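Local coordinates for ribosome-inactivating protein 3 (Zea mays, PDB 2PQG) that belongs to the ribosome-inactivating protein family of plants, as a maize member built on a mixed beta sheet flanked by helices, at residues A[84-90]-A[100-106]; A[6-10]-A[56-60]. Numbering follows the deposited sequence.

Overall arrangement
Both contacts are parallel strand pairings at the margins of one six-stranded mixed sheet, ordered 2-7, 51-57, 62-68, 74-78, 84-86, 101-102. Contact 2 (6-10 with 56-60) joins the first two strands at one outer edge; contact 1 (84-90 with 100-106) joins the last two at the other. The three junctions between these pairs are antiparallel. The centres of the contacts lie 25 Å apart and their nearest atoms about 10 Å, so they do not touch. They follow in series, contact 2 closing before contact 1 opens. Helix 125-135 packs on contact 2 and helix 171-189 on contact 1, so both edges are tied to helices of the ribosome-inactivating fold.

Contact 1 (A[84-90]-A[100-106]); sequences WWEFGKD and PRWLGFG
Strand 84-86 runs parallel to 101-102, with W85 bridging R101 (CA-CA 4.9 Å) and E86 bridging W102. W84 O accepts from R101 N at 2.7 Å. W85, chi1 m, shares its sheet face with R101, whose CB lies over the six-membered ring, 3.9 Å from its centroid: a CH-pi contact. E86 N donates to R101 O (2.8 Å) and its O accepts from L103 N (3.0 Å); its carboxylate turns to the backbone N of L95 and L96. F87, chi1 m, sets CD2 4.0 Å from L103 CD1 and CE2 4.0 Å from F105 CE1. At G88 (phi/psi 146/-171), N donates to F105 O (2.9 Å) while O accepts weakly from G104 N (2.8 Å). G88 CA sits 3.3 Å from W102 CE3, and an ideal CB would clash with that indole. K89 N and D90 N lie over one face of W102 (chi1 m, chi2 126°). The arrangement is a short parallel pair linked by an irregular, helix-free connection, forming an edge of the ribosome-inactivating protein's mixed sheet.

Contact 2 (A[6-10]-A[56-60]); sequences FPVED and LKTRT
E9 loses 64 Å² to the contact, the most of any residue here, and works through its carboxylate. With chi1 m and chi2 t, the side chain reaches across so that OE2 accepts from R59 N at 2.8 Å (N-H...O angle 158°) and lies 3.2 Å from T58 CB. A water donates to E9 OE2 (2.8 Å) and accepts from T60 OG1 (3.0 Å) and, weakly, from T58 OG1 (3.4 Å). T58, chi1 p, builds an ST turn, its OG1 accepting from T60 N at 2.6 Å; OG1 also bonds to S61 and N133. The backbone carrying E9 is a type I turn from P7 to D10, closed by D10 N to P7 O (2.8 Å), with P7 (phi/psi -80/78) at the centre of an inverse gamma turn.

K57, with 57 Å² covered, contributes mainly backbone. Its N donates to F6 O (3.0 Å, 173°), and its O accepts a weak bond from V8 N (2.8 Å, 118°). These belong to a parallel ladder, F6 opposite L56 and P7 opposite K57, both CA-CA 5.0 Å, where strands 2-7 and 51-57 end together at an outer edge of this ribosome-inactivating protein's mixed sheet.

F6 and L56 each bury 52 Å² and share one sheet face. L56, chi1 m and chi2 t, brings CD2 to 3.9 Å from F6 CB, at the edge of the F6 ring, which chi1 t leads away to stack with F18. V8, chi1 t, sets CG2 4.1 Å from L56 CB; helix 125-135 closes over this face, M128 touching F6 and V132 L56.

Contact 1 (A[84-90]-A[100-106])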
ATOM      1  N   TRP A  84       7.349  16.640  -0.847  1.00 22.05           N
ATOM      2  CA  TRP A  84       7.433  15.182  -0.889  1.00 19.95           C
ATOM      3  C   TRP A  84       7.772  14.636   0.477  1.00 18.57           C
ATOM      4  O   TRP A  84       8.707  15.094   1.128  1.00 18.83           O
ATOM      5  CB  TRP A  84       8.490  14.706  -1.885  1.00 16.98           C
ATOM      6  CG  TRP A  84       8.029  14.734  -3.308  1.00 17.21           C
ATOM      7  CD1 TRP A  84       8.284  15.705  -4.232  1.00 19.17           C
ATOM      8  CD2 TRP A  84       7.221  13.749  -3.969  1.00 18.00           C
ATOM      9  NE1 TRP A  84       7.686  15.388  -5.427  1.00 23.74           N
ATOM     10  CE2 TRP A  84       7.028  14.195  -5.295  1.00 19.98           C
ATOM     11  CE3 TRP A  84       6.642  12.539  -3.569  1.00 14.72           C
ATOM     12  CZ2 TRP A  84       6.276  13.470  -6.228  1.00 17.45           C
ATOM     13  CZ3 TRP A  84       5.895  11.819  -4.495  1.00 17.49           C
ATOM     14  CH2 TRP A  84       5.720  12.288  -5.811  1.00 18.82           C
ATOM     15  N   TRP A  85       6.996  13.650   0.903  1.00 19.00           N
ATOM     16  CA  TRP A  85       7.189  13.012   2.193  1.00 17.14           C
ATOM     17  C   TRP A  85       7.568  11.572   1.949  1.00 16.13           C
ATOM     18  O   TRP A  85       6.789  10.806   1.383  1.00 12.21           O
ATOM     19  CB  TRP A  85       5.904  13.076   2.993  1.00 17.61           C
ATOM     20  CG  TRP A  85       5.577  14.441   3.436  1.00 14.79           C
ATOM     21  CD1 TRP A  85       4.756  15.354   2.815  1.00 14.03           C
ATOM     22  CD2 TRP A  85       6.081  15.079   4.601  1.00 14.12           C
ATOM     23  NE1 TRP A  85       4.712  16.522   3.543  1.00  9.71           N
ATOM     24  CE2 TRP A  85       5.502  16.374   4.654  1.00 13.64           C
ATOM     25  CE3 TRP A  85       6.933  14.670   5.635  1.00  8.08           C
ATOM     26  CZ2 TRP A  85       5.797  17.281   5.680  1.00 12.77           C
ATOM     27  CZ3 TRP A  85       7.223  15.575   6.655  1.00 15.81           C
ATOM     28  CH2 TRP A  85       6.638  16.857   6.680  1.00 12.80           C
ATOM     29  N   GLU A  86       8.763  11.201   2.395  1.00 18.77           N
ATOM     30  CA  GLU A  86       9.266   9.851   2.182  1.00 20.71           C
ATOM     31  C   GLU A  86       9.410   8.963   3.417  1.00 20.69           C
ATOM     32  O   GLU A  86       9.764   9.421   4.508  1.00 19.11           O
ATOM     33  CB  GLU A  86      10.614   9.945   1.477  1.00 23.81           C
ATOM     34  CG  GLU A  86      11.070   8.660   0.837  1.00 29.35           C
ATOM     35  CD  GLU A  86      12.433   8.799   0.197  1.00 33.10           C
ATOM     36  OE1 GLU A  86      12.853   9.950  -0.057  1.00 32.39           O
ATOM     37  OE2 GLU A  86      13.077   7.759  -0.061  1.00 32.28           O
ATOM     38  N   PHE A  87       9.133   7.679   3.224  1.00 24.58           N
ATOM     39  CA  PHE A  87       9.247   6.690   4.292  1.00 25.85           C
ATOM     40  C   PHE A  87      10.709   6.591   4.706  1.00 27.92           C
ATOM     41  O   PHE A  87      11.583   6.341   3.872  1.00 31.04           O
ATOM     42  CB  PHE A  87       8.756   5.326   3.802  1.00 23.10           C
ATOM     43  CG  PHE A  87       7.276   5.122   3.937  1.00 18.80           C
ATOM     44  CD1 PHE A  87       6.535   4.640   2.867  1.00 17.78           C
ATOM     45  CD2 PHE A  87       6.632   5.371   5.142  1.00 13.25           C
ATOM     46  CE1 PHE A  87       5.175   4.399   2.994  1.00 17.80           C
ATOM     47  CE2 PHE A  87       5.277   5.134   5.280  1.00 14.45           C
ATOM     48  CZ  PHE A  87       4.543   4.648   4.201  1.00 19.66           C
ATOM     49  N   GLY A  88      10.972   6.792   5.991  1.00 25.62           N
ATOM     50  CA  GLY A  88      12.332   6.731   6.480  1.00 27.97           C
ATOM     51  C   GLY A  88      12.534   7.712   7.612  1.00 33.44           C
ATOM     52  O   GLY A  88      11.571   8.297   8.106  1.00 37.07           O
ATOM     53  N   LYS A  89      13.786   7.894   8.023  1.00 37.46           N
ATOM     54  CA  LYS A  89      14.133   8.806   9.115  1.00 42.14           C
ATOM     55  C   LYS A  89      15.526   9.383   8.846  1.00 42.97           C
ATOM     56  O   LYS A  89      16.274   8.830   8.032  1.00 41.72           O
ATOM     57  CB  LYS A  89      14.120   8.047  10.456  1.00 44.15           C
ATOM     58  CG  LYS A  89      15.134   6.901  10.542  1.00 50.74           C
ATOM     59  CD  LYS A  89      14.926   6.011  11.771  1.00 53.97           C
ATOM     60  CE  LYS A  89      16.143   5.102  12.026  1.00 59.57           C
ATOM     61  NZ  LYS A  89      16.542   4.256  10.857  1.00 59.20           N
ATOM     62  N   ASP A  90      15.869  10.488   9.514  1.00 44.50           N
ATOM     63  CA  ASP A  90      17.185  11.112   9.333  1.00 45.41           C
ATOM     64  C   ASP A  90      18.260  10.034   9.393  1.00 43.85           C
ATOM     65  O   ASP A  90      18.218   9.162  10.257  1.00 41.85           O
ATOM     66  CB  ASP A  90      17.470  12.142  10.429  1.00 48.69           C
ATOM     67  CG  ASP A  90      16.507  13.312  10.408  1.00 58.07           C
ATOM     68  OD1 ASP A  90      16.702  14.250  11.217  1.00 61.26           O
ATOM     69  OD2 ASP A  90      15.559  13.298   9.594  1.00 63.33           O
ATOM     70  N   PRO A 100      12.868  16.028  -0.660  1.00 22.02           N
ATOM     71  CA  PRO A 100      11.948  15.227   0.149  1.00 22.69           C
ATOM     72  C   PRO A 100      12.189  15.315   1.652  1.00 23.04           C
ATOM     73  O   PRO A 100      13.324  15.466   2.108  1.00 24.04           O
ATOM     74  CB  PRO A 100      12.154  13.817  -0.397  1.00 20.48           C
ATOM     75  CG  PRO A 100      13.592  13.814  -0.760  1.00 18.02           C
ATOM     76  CD  PRO A 100      13.801  15.168  -1.407  1.00 21.42           C
ATOM     77  N   ARG A 101      11.101  15.234   2.410  1.00 22.54           N
ATOM     78  CA  ARG A 101      11.164  15.280   3.864  1.00 23.18           C
ATOM     79  C   ARG A 101      10.944  13.876   4.414  1.00 24.40           C
ATOM     80  O   ARG A 101      10.157  13.098   3.859  1.00 24.05           O
ATOM     81  CB  ARG A 101      10.095  16.219   4.415  1.00 16.80           C
ATOM     82  CG  ARG A 101      10.438  17.660   4.255  1.00 26.32           C
ATOM     83  CD  ARG A 101       9.307  18.561   4.697  1.00 35.31           C
ATOM     84  NE  ARG A 101       9.823  19.829   5.201  1.00 46.15           N
ATOM     85  CZ  ARG A 101      10.459  19.962   6.363  1.00 52.95           C
ATOM     86  NH1 ARG A 101      10.901  21.152   6.743  1.00 55.94           N
ATOM     87  NH2 ARG A 101      10.639  18.908   7.154  1.00 57.34           N
ATOM     88  N   TRP A 102      11.650  13.556   5.495  1.00 23.80           N
ATOM     89  CA  TRP A 102      11.517  12.257   6.140  1.00 23.03           C
ATOM     90  C   TRP A 102      10.271  12.248   7.030  1.00 22.16           C
ATOM     91  O   TRP A 102      10.064  13.170   7.820  1.00 22.21           O
ATOM     92  CB  TRP A 102      12.752  11.960   6.999  1.00 21.71           C
ATOM     93  CG  TRP A 102      13.992  11.558   6.234  1.00 21.85           C
ATOM     94  CD1 TRP A 102      15.235  12.141   6.312  1.00 18.73           C
ATOM     95  CD2 TRP A 102      14.124  10.454   5.326  1.00 17.45           C
ATOM     96  NE1 TRP A 102      16.123  11.472   5.504  1.00 16.59           N
ATOM     97  CE2 TRP A 102      15.470  10.443   4.877  1.00 17.56           C
ATOM     98  CE3 TRP A 102      13.234   9.494   4.823  1.00 20.12           C
ATOM     99  CZ2 TRP A 102      15.954   9.482   3.975  1.00 17.59           C
ATOM    100  CZ3 TRP A 102      13.718   8.534   3.918  1.00 21.33           C
ATOM    101  CH2 TRP A 102      15.064   8.550   3.496  1.00 21.40           C
ATOM    102  N   LEU A 103       9.443  11.215   6.892  1.00 22.40           N
ATOM    103  CA  LEU A 103       8.242  11.093   7.707  1.00 22.38           C
ATOM    104  C   LEU A 103       8.653  10.765   9.147  1.00 26.20           C
ATOM    105  O   LEU A 103       7.931  11.063  10.097  1.00 27.99           O
ATOM    106  CB  LEU A 103       7.318  10.001   7.141  1.00 18.34           C
ATOM    107  CG  LEU A 103       6.375  10.418   5.993  1.00 21.41           C
ATOM    108  CD1 LEU A 103       5.699   9.206   5.330  1.00  9.17           C
ATOM    109  CD2 LEU A 103       5.321  11.366   6.553  1.00 18.44           C
ATOM    110  N   GLY A 104       9.832  10.170   9.306  1.00 27.53           N
ATOM    111  CA  GLY A 104      10.303   9.825  10.636  1.00 30.90           C
ATOM    112  C   GLY A 104      10.074   8.362  10.978  1.00 32.06           C
ATOM    113  O   GLY A 104      10.661   7.834  11.923  1.00 34.93           O
ATOM    114  N   PHE A 105       9.210   7.707  10.210  1.00 28.89           N
ATOM    115  CA  PHE A 105       8.913   6.297  10.424  1.00 26.68           C
ATOM    116  C   PHE A 105       9.000   5.580   9.082  1.00 26.76           C
ATOM    117  O   PHE A 105       8.987   6.228   8.035  1.00 29.10           O
ATOM    118  CB  PHE A 105       7.524   6.140  11.053  1.00 22.17           C
ATOM    119  CG  PHE A 105       6.440   6.912  10.356  1.00 17.80           C
ATOM    120  CD1 PHE A 105       5.654   6.307   9.385  1.00 17.89           C
ATOM    121  CD2 PHE A 105       6.193   8.240  10.685  1.00 18.16           C
ATOM    122  CE1 PHE A 105       4.632   7.010   8.754  1.00 17.03           C
ATOM    123  CE2 PHE A 105       5.173   8.959  10.059  1.00 18.75           C
ATOM    124  CZ  PHE A 105       4.391   8.342   9.092  1.00 18.17           C
ATOM    125  N   GLY A 106       9.112   4.254   9.108  1.00 23.17           N
ATOM    126  CA  GLY A 106       9.218   3.505   7.867  1.00 23.17           C
ATOM    127  C   GLY A 106       7.888   3.020   7.315  1.00 23.95           C
ATOM    128  O   GLY A 106       6.839   3.219   7.927  1.00 21.27           O
TER

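Contact 2 (A[6-10]-A[56-60])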
ATOM      1  N   PHE A   6      -7.016   8.658 -10.026  1.00 20.27           N
ATOM      2  CA  PHE A   6      -8.249   8.104  -9.502  1.00 21.21           C
ATOM      3  C   PHE A   6      -9.087   9.189  -8.793  1.00 19.85           C
ATOM      4  O   PHE A   6      -8.649   9.774  -7.807  1.00 19.88           O
ATOM      5  CB  PHE A   6      -7.980   6.961  -8.509  1.00 25.54           C
ATOM      6  CG  PHE A   6      -9.226   6.264  -8.067  1.00 28.84           C
ATOM      7  CD1 PHE A   6      -9.443   5.990  -6.731  1.00 34.31           C
ATOM      8  CD2 PHE A   6     -10.209   5.923  -8.992  1.00 33.11           C
ATOM      9  CE1 PHE A   6     -10.635   5.393  -6.311  1.00 40.83           C
ATOM     10  CE2 PHE A   6     -11.402   5.326  -8.585  1.00 38.11           C
ATOM     11  CZ  PHE A   6     -11.615   5.060  -7.240  1.00 38.04           C
ATOM     12  N   PRO A   7     -10.291   9.489  -9.319  1.00 18.56           N
ATOM     13  CA  PRO A   7     -11.209  10.495  -8.768  1.00 21.23           C
ATOM     14  C   PRO A   7     -11.937   9.858  -7.594  1.00 22.67           C
ATOM     15  O   PRO A   7     -13.096   9.442  -7.709  1.00 26.59           O
ATOM     16  CB  PRO A   7     -12.122  10.809  -9.943  1.00 18.42           C
ATOM     17  CG  PRO A   7     -12.162   9.491 -10.693  1.00 16.54           C
ATOM     18  CD  PRO A   7     -10.782   8.931 -10.595  1.00 14.68           C
ATOM     19  N   VAL A   8     -11.256   9.781  -6.456  1.00 21.47           N
ATOM     20  CA  VAL A   8     -11.806   9.118  -5.279  1.00 22.73           C
ATOM     21  C   VAL A   8     -13.323   9.273  -5.211  1.00 22.75           C
ATOM     22  O   VAL A   8     -14.063   8.293  -5.301  1.00 27.84           O
ATOM     23  CB  VAL A   8     -11.185   9.664  -3.980  1.00 20.70           C
ATOM     24  CG1 VAL A   8     -11.575   8.791  -2.798  1.00 16.21           C
ATOM     25  CG2 VAL A   8      -9.672   9.749  -4.112  1.00 19.67           C
ATOM     26  N   GLU A   9     -13.779  10.511  -5.049  1.00 23.23           N
ATOM     27  CA  GLU A   9     -15.147  10.779  -4.680  1.00 24.77           C
ATOM     28  C   GLU A   9     -16.172  10.459  -5.740  1.00 25.40           C
ATOM     29  O   GLU A   9     -17.371  10.408  -5.456  1.00 26.56           O
ATOM     30  CB  GLU A   9     -15.282  12.239  -4.232  1.00 21.58           C
ATOM     31  CG  GLU A   9     -14.660  12.551  -2.883  1.00 23.59           C
ATOM     32  CD  GLU A   9     -15.187  13.849  -2.290  1.00 26.82           C
ATOM     33  OE1 GLU A   9     -16.324  13.851  -1.773  1.00 24.50           O
ATOM     34  OE2 GLU A   9     -14.470  14.869  -2.349  1.00 25.18           O
ATOM     35  N   ASP A  10     -15.694  10.243  -6.958  1.00 25.46           N
ATOM     36  CA  ASP A  10     -16.571   9.930  -8.070  1.00 23.10           C
ATOM     37  C   ASP A  10     -17.183   8.544  -7.914  1.00 22.72           C
ATOM     38  O   ASP A  10     -16.595   7.546  -8.330  1.00 19.65           O
ATOM     39  CB  ASP A  10     -15.807   9.993  -9.386  1.00 24.10           C
ATOM     40  CG  ASP A  10     -16.694   9.735 -10.568  1.00 27.03           C
ATOM     41  OD1 ASP A  10     -17.913   9.552 -10.358  1.00 23.78           O
ATOM     42  OD2 ASP A  10     -16.181   9.719 -11.702  1.00 32.18           O
ATOM     43  N   LEU A  56      -4.356  10.572  -6.385  1.00 20.90           N
ATOM     44  CA  LEU A  56      -5.680  10.390  -5.810  1.00 18.74           C
ATOM     45  C   LEU A  56      -6.296  11.764  -5.538  1.00 19.62           C
ATOM     46  O   LEU A  56      -5.775  12.563  -4.752  1.00 21.23           O
ATOM     47  CB  LEU A  56      -5.590   9.599  -4.507  1.00 14.96           C
ATOM     48  CG  LEU A  56      -4.799   8.293  -4.586  1.00 14.36           C
ATOM     49  CD1 LEU A  56      -4.758   7.639  -3.200  1.00 15.83           C
ATOM     50  CD2 LEU A  56      -5.439   7.363  -5.594  1.00  8.32           C
ATOM     51  N   LYS A  57      -7.419  12.031  -6.186  1.00 18.97           N
ATOM     52  CA  LYS A  57      -8.092  13.315  -6.037  1.00 17.69           C
ATOM     53  C   LYS A  57      -9.470  13.209  -5.423  1.00 16.82           C
ATOM     54  O   LYS A  57     -10.181  12.209  -5.634  1.00 18.18           O
ATOM     55  CB  LYS A  57      -8.267  13.983  -7.399  1.00 19.21           C
ATOM     56  CG  LYS A  57      -7.150  13.710  -8.405  1.00 26.81           C
ATOM     57  CD  LYS A  57      -7.614  13.869  -9.849  1.00 30.34           C
ATOM     58  CE  LYS A  57      -7.237  15.221 -10.408  1.00 33.09           C
ATOM     59  NZ  LYS A  57      -8.425  15.969 -10.893  1.00 34.31           N
ATOM     60  N   THR A  58      -9.835  14.211  -4.636  1.00 16.78           N
ATOM     61  CA  THR A  58     -11.201  14.338  -4.173  1.00 16.01           C
ATOM     62  C   THR A  58     -11.922  15.398  -4.983  1.00 13.78           C
ATOM     63  O   THR A  58     -11.576  15.672  -6.132  1.00 10.46           O
ATOM     64  CB  THR A  58     -11.259  14.716  -2.681  1.00 15.16           C
ATOM     65  OG1 THR A  58     -10.840  16.077  -2.514  1.00 13.36           O
ATOM     66  CG2 THR A  58     -10.352  13.808  -1.865  1.00 16.57           C
ATOM     67  N   ARG A  59     -12.932  15.991  -4.364  1.00 20.77           N
ATOM     68  CA  ARG A  59     -13.564  17.215  -4.871  1.00 24.72           C
ATOM     69  C   ARG A  59     -12.850  18.435  -4.293  1.00 26.29           C
ATOM     70  O   ARG A  59     -13.005  19.562  -4.778  1.00 28.35           O
ATOM     71  CB  ARG A  59     -15.014  17.274  -4.386  1.00 26.26           C
ATOM     72  CG  ARG A  59     -15.591  18.691  -4.270  1.00 39.75           C
ATOM     73  CD  ARG A  59     -16.999  18.708  -3.708  1.00 45.09           C
ATOM     74  NE  ARG A  59     -17.611  20.031  -3.808  1.00 53.15           N
ATOM     75  CZ  ARG A  59     -17.074  21.148  -3.320  1.00 59.40           C
ATOM     76  NH1 ARG A  59     -15.904  21.112  -2.694  1.00 59.37           N
ATOM     77  NH2 ARG A  59     -17.709  22.307  -3.452  1.00 63.94           N
ATOM     78  N   THR A  60     -12.058  18.206  -3.251  1.00 28.47           N
ATOM     79  CA  THR A  60     -11.410  19.297  -2.531  1.00 28.95           C
ATOM     80  C   THR A  60      -9.912  19.344  -2.821  1.00 26.92           C
ATOM     81  O   THR A  60      -9.388  20.363  -3.272  1.00 27.23           O
ATOM     82  CB  THR A  60     -11.625  19.176  -1.010  1.00 31.12           C
ATOM     83  OG1 THR A  60     -12.999  19.437  -0.697  1.00 34.14           O
ATOM     84  CG2 THR A  60     -10.744  20.168  -0.267  1.00 36.25           C
TER
HETATM   85  O   HOH W   1     -13.413  16.517  -0.294  1.00 29.38           O